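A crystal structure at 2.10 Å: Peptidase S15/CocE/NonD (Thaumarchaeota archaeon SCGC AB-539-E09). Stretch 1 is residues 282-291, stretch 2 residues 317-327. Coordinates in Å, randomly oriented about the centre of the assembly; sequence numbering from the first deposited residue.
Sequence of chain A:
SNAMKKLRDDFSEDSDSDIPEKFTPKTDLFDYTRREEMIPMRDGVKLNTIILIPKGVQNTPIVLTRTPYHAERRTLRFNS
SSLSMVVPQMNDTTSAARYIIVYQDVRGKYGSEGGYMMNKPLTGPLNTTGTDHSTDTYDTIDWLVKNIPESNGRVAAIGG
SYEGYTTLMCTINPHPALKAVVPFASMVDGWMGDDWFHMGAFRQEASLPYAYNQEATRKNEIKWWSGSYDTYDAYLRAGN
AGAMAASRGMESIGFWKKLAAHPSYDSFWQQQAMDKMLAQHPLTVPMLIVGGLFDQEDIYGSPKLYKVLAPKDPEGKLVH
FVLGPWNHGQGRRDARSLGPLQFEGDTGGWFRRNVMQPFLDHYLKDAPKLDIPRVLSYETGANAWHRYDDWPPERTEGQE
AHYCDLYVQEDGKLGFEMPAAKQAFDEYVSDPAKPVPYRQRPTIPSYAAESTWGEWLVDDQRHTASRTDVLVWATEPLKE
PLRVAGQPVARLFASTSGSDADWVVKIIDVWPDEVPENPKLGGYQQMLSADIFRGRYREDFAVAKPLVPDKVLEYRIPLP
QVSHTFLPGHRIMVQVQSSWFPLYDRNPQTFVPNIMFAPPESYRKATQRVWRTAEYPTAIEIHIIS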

# COMPACT_ATOMS: atom_id res chain seq x y z
N PRO A 282 -3.93 -45.81 25.61
CA PRO A 282 -3.22 -46.50 24.52
C PRO A 282 -3.11 -45.65 23.26
O PRO A 282 -4.03 -44.91 22.91
CB PRO A 282 -4.08 -47.75 24.27
CG PRO A 282 -4.94 -47.89 25.48
CD PRO A 282 -5.19 -46.51 25.95
N LEU A 283 -1.95 -45.73 22.60
CA LEU A 283 -1.66 -45.03 21.35
C LEU A 283 -1.81 -46.03 20.21
O LEU A 283 -0.96 -46.90 20.04
CB LEU A 283 -0.24 -44.44 21.43
CG LEU A 283 0.31 -43.76 20.18
CD1 LEU A 283 -0.10 -42.29 20.13
CD2 LEU A 283 1.80 -43.89 20.13
N THR A 284 -2.95 -45.96 19.49
CA THR A 284 -3.27 -46.91 18.41
C THR A 284 -3.48 -46.21 17.06
O THR A 284 -3.27 -46.83 16.02
CB THR A 284 -4.53 -47.72 18.78
OG1 THR A 284 -5.61 -46.82 19.04
CG2 THR A 284 -4.31 -48.65 19.97
N VAL A 285 -3.94 -44.95 17.09
CA VAL A 285 -4.25 -44.17 15.88
C VAL A 285 -2.99 -43.45 15.36
O VAL A 285 -2.34 -42.73 16.12
CB VAL A 285 -5.41 -43.16 16.16
CG1 VAL A 285 -5.82 -42.41 14.90
CG2 VAL A 285 -6.62 -43.86 16.79
N PRO A 286 -2.66 -43.59 14.04
CA PRO A 286 -1.51 -42.85 13.49
C PRO A 286 -1.71 -41.34 13.63
O PRO A 286 -2.80 -40.84 13.35
CB PRO A 286 -1.47 -43.29 12.02
CG PRO A 286 -2.26 -44.55 11.97
CD PRO A 286 -3.31 -44.41 13.01
N MET A 287 -0.68 -40.64 14.11
CA MET A 287 -0.75 -39.21 14.41
C MET A 287 0.33 -38.43 13.68
O MET A 287 1.51 -38.80 13.72
CB MET A 287 -0.60 -39.01 15.93
CG MET A 287 -1.20 -37.72 16.44
SD MET A 287 -1.03 -37.55 18.24
CE MET A 287 -1.97 -38.98 18.81
N LEU A 288 -0.07 -37.32 13.06
CA LEU A 288 0.83 -36.38 12.41
C LEU A 288 0.72 -35.04 13.15
O LEU A 288 -0.17 -34.23 12.86
CB LEU A 288 0.50 -36.25 10.91
CG LEU A 288 1.43 -35.38 10.04
CD1 LEU A 288 2.84 -35.96 9.96
CD2 LEU A 288 0.87 -35.23 8.63
N ILE A 289 1.57 -34.85 14.18
CA ILE A 289 1.55 -33.64 15.00
C ILE A 289 2.22 -32.50 14.23
O ILE A 289 3.39 -32.61 13.85
CB ILE A 289 2.20 -33.86 16.40
CG1 ILE A 289 1.67 -35.16 17.07
CG2 ILE A 289 1.98 -32.63 17.29
CD1 ILE A 289 2.56 -35.72 18.18
N VAL A 290 1.47 -31.42 13.98
CA VAL A 290 1.95 -30.27 13.21
C VAL A 290 2.04 -29.04 14.11
O VAL A 290 1.02 -28.51 14.55
CB VAL A 290 1.05 -30.00 11.97
CG1 VAL A 290 1.77 -29.11 10.97
CG2 VAL A 290 0.61 -31.30 11.30
N GLY A 291 3.27 -28.62 14.38
CA GLY A 291 3.56 -27.45 15.20
C GLY A 291 4.24 -26.34 14.43
O GLY A 291 4.85 -26.57 13.39
N LYS A 317 6.14 -45.99 14.34
CA LYS A 317 5.10 -46.58 13.50
C LYS A 317 3.86 -45.69 13.41
O LYS A 317 3.19 -45.69 12.37
CB LYS A 317 4.71 -47.96 14.04
CG LYS A 317 4.40 -48.98 12.94
CD LYS A 317 3.91 -50.32 13.52
CE LYS A 317 5.04 -51.27 13.87
NZ LYS A 317 4.53 -52.50 14.53
N LEU A 318 3.53 -44.95 14.48
CA LEU A 318 2.31 -44.15 14.53
C LEU A 318 2.53 -42.63 14.69
O LEU A 318 1.75 -41.86 14.14
CB LEU A 318 1.39 -44.64 15.67
CG LEU A 318 0.98 -46.13 15.63
CD1 LEU A 318 0.63 -46.63 17.01
CD2 LEU A 318 -0.18 -46.35 14.67
N VAL A 319 3.55 -42.21 15.45
CA VAL A 319 3.75 -40.78 15.74
C VAL A 319 4.81 -40.12 14.83
O VAL A 319 5.92 -40.63 14.70
CB VAL A 319 4.07 -40.53 17.25
CG1 VAL A 319 4.20 -39.04 17.55
CG2 VAL A 319 3.01 -41.16 18.14
N HIS A 320 4.43 -38.98 14.23
CA HIS A 320 5.29 -38.13 13.40
C HIS A 320 5.15 -36.68 13.86
O HIS A 320 4.02 -36.23 14.10
CB HIS A 320 4.94 -38.25 11.92
CG HIS A 320 4.97 -39.65 11.39
ND1 HIS A 320 6.12 -40.19 10.85
CD2 HIS A 320 3.98 -40.57 11.33
CE1 HIS A 320 5.79 -41.42 10.48
NE2 HIS A 320 4.52 -41.70 10.76
N PHE A 321 6.27 -35.96 14.00
CA PHE A 321 6.25 -34.56 14.42
C PHE A 321 6.78 -33.65 13.31
O PHE A 321 7.88 -33.87 12.81
CB PHE A 321 7.05 -34.37 15.73
CG PHE A 321 7.19 -32.96 16.25
CD1 PHE A 321 6.09 -32.11 16.32
CD2 PHE A 321 8.41 -32.51 16.75
CE1 PHE A 321 6.23 -30.81 16.82
CE2 PHE A 321 8.54 -31.21 17.25
CZ PHE A 321 7.45 -30.37 17.28
N VAL A 322 5.98 -32.65 12.92
CA VAL A 322 6.33 -31.67 11.90
C VAL A 322 6.39 -30.29 12.57
O VAL A 322 5.41 -29.88 13.20
CB VAL A 322 5.37 -31.69 10.68
CG1 VAL A 322 5.80 -30.66 9.63
CG2 VAL A 322 5.29 -33.08 10.06
N LEU A 323 7.54 -29.61 12.46
CA LEU A 323 7.75 -28.29 13.04
C LEU A 323 8.15 -27.31 11.93
O LEU A 323 9.28 -27.34 11.44
CB LEU A 323 8.81 -28.37 14.16
CG LEU A 323 9.04 -27.13 15.05
CD1 LEU A 323 7.75 -26.70 15.75
CD2 LEU A 323 10.09 -27.42 16.08
N GLY A 324 7.18 -26.51 11.49
CA GLY A 324 7.37 -25.54 10.41
C GLY A 324 7.61 -24.11 10.86
O GLY A 324 7.43 -23.79 12.04
N PRO A 325 8.01 -23.21 9.92
CA PRO A 325 8.26 -21.80 10.30
C PRO A 325 6.95 -21.02 10.30
O PRO A 325 6.76 -20.07 9.54
CB PRO A 325 9.21 -21.32 9.20
CG PRO A 325 8.75 -22.08 7.98
CD PRO A 325 8.22 -23.42 8.47
N TRP A 326 6.01 -21.47 11.13
CA TRP A 326 4.66 -20.99 11.07
C TRP A 326 4.18 -20.32 12.32
O TRP A 326 4.55 -20.70 13.42
CB TRP A 326 3.72 -22.17 10.76
CG TRP A 326 4.07 -22.93 9.52
CD1 TRP A 326 4.37 -22.41 8.29
CD2 TRP A 326 4.08 -24.36 9.35
NE1 TRP A 326 4.58 -23.42 7.38
CE2 TRP A 326 4.41 -24.63 8.00
CE3 TRP A 326 3.83 -25.44 10.22
CZ2 TRP A 326 4.53 -25.93 7.51
CZ3 TRP A 326 3.97 -26.73 9.73
CH2 TRP A 326 4.30 -26.97 8.38
N ASN A 327 3.27 -19.35 12.13
CA ASN A 327 2.54 -18.76 13.23
C ASN A 327 1.36 -19.71 13.53
O ASN A 327 1.32 -20.82 12.99
CB ASN A 327 2.09 -17.32 12.89
CG ASN A 327 1.07 -17.17 11.78
OD1 ASN A 327 0.43 -18.11 11.33
ND2 ASN A 327 0.84 -15.93 11.37

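The two stretches lie side by side as neighbouring parallel β-strands, M287–G291 against a partner beginning at V319. Their axes approach to 4.7 Å and run in nearly the same direction, 18° apart. The register is in step from M287 opposite V319 to G291 opposite L323, with paired CA atoms 4.8 to 4.9 Å apart, and the contact buries 766 Å² in total.

Six backbone hydrogen bonds hold this register, and on the first strand all involve the odd-numbered residues M287, I289 and G291. Each of these donates its amide to one residue and accepts from the residue two further along, the staggered pattern of a parallel pair. M287 N donates to L318 O (2.7 Å), and H320 N returns a bond to M287 O (3.0 Å). I289 N then reaches H320 O (2.8 Å) while V322 N bonds to I289 O (2.8 Å). The ladder closes with G291 N to V322 O (2.7 Å, nearly linear at 174°) and G324 N to G291 O (3.0 Å). CA-H...O contacts supplement it, because the same carbonyls also face alpha carbons: L323 CA lies 3.4 Å from G291 O, and V290 CA 3.5 Å from V322 O.

Side chains alternate between the two faces of the sheet. On the face carrying M287, I289, V319 and F321, the branched aliphatic side chains pack through I289 CD1 and V319 CG1, 3.8 Å apart, and I289 CG2 sits 4.3 Å from F321 CD1. G291 also belongs to this row but has no side chain; a CB modelled there would lie 3.5 Å from F321 CE1, a tight fit. On the other face, the end of the L288 side chain comes nearer the second strand, so that L288 CD1 comes within 3.7 Å of H320 CB and 3.8 Å of V322 CG2. The aliphatic part of H320 thus joins the apolar packing, while H320 ND1 is hydrogen-bonded elsewhere in the structure. Beyond V322, the W326 indole extends this layer back to the first strand, with V290 CG1 3.5 Å from W326 CZ3.

Ahead of the paired strands, L318 provides the largest buried area of any residue in the contact. L318 CD2 packs 3.9 Å from P286 CG and lies 3.4 Å from T284 O, while L318 CD1 is 3.4 Å from L283 O. L283 in turn points toward the second stretch, placing L283 CD2 3.6 Å from V319 CG2. These van der Waals contacts extend the interface past the first hydrogen bond of the ladder.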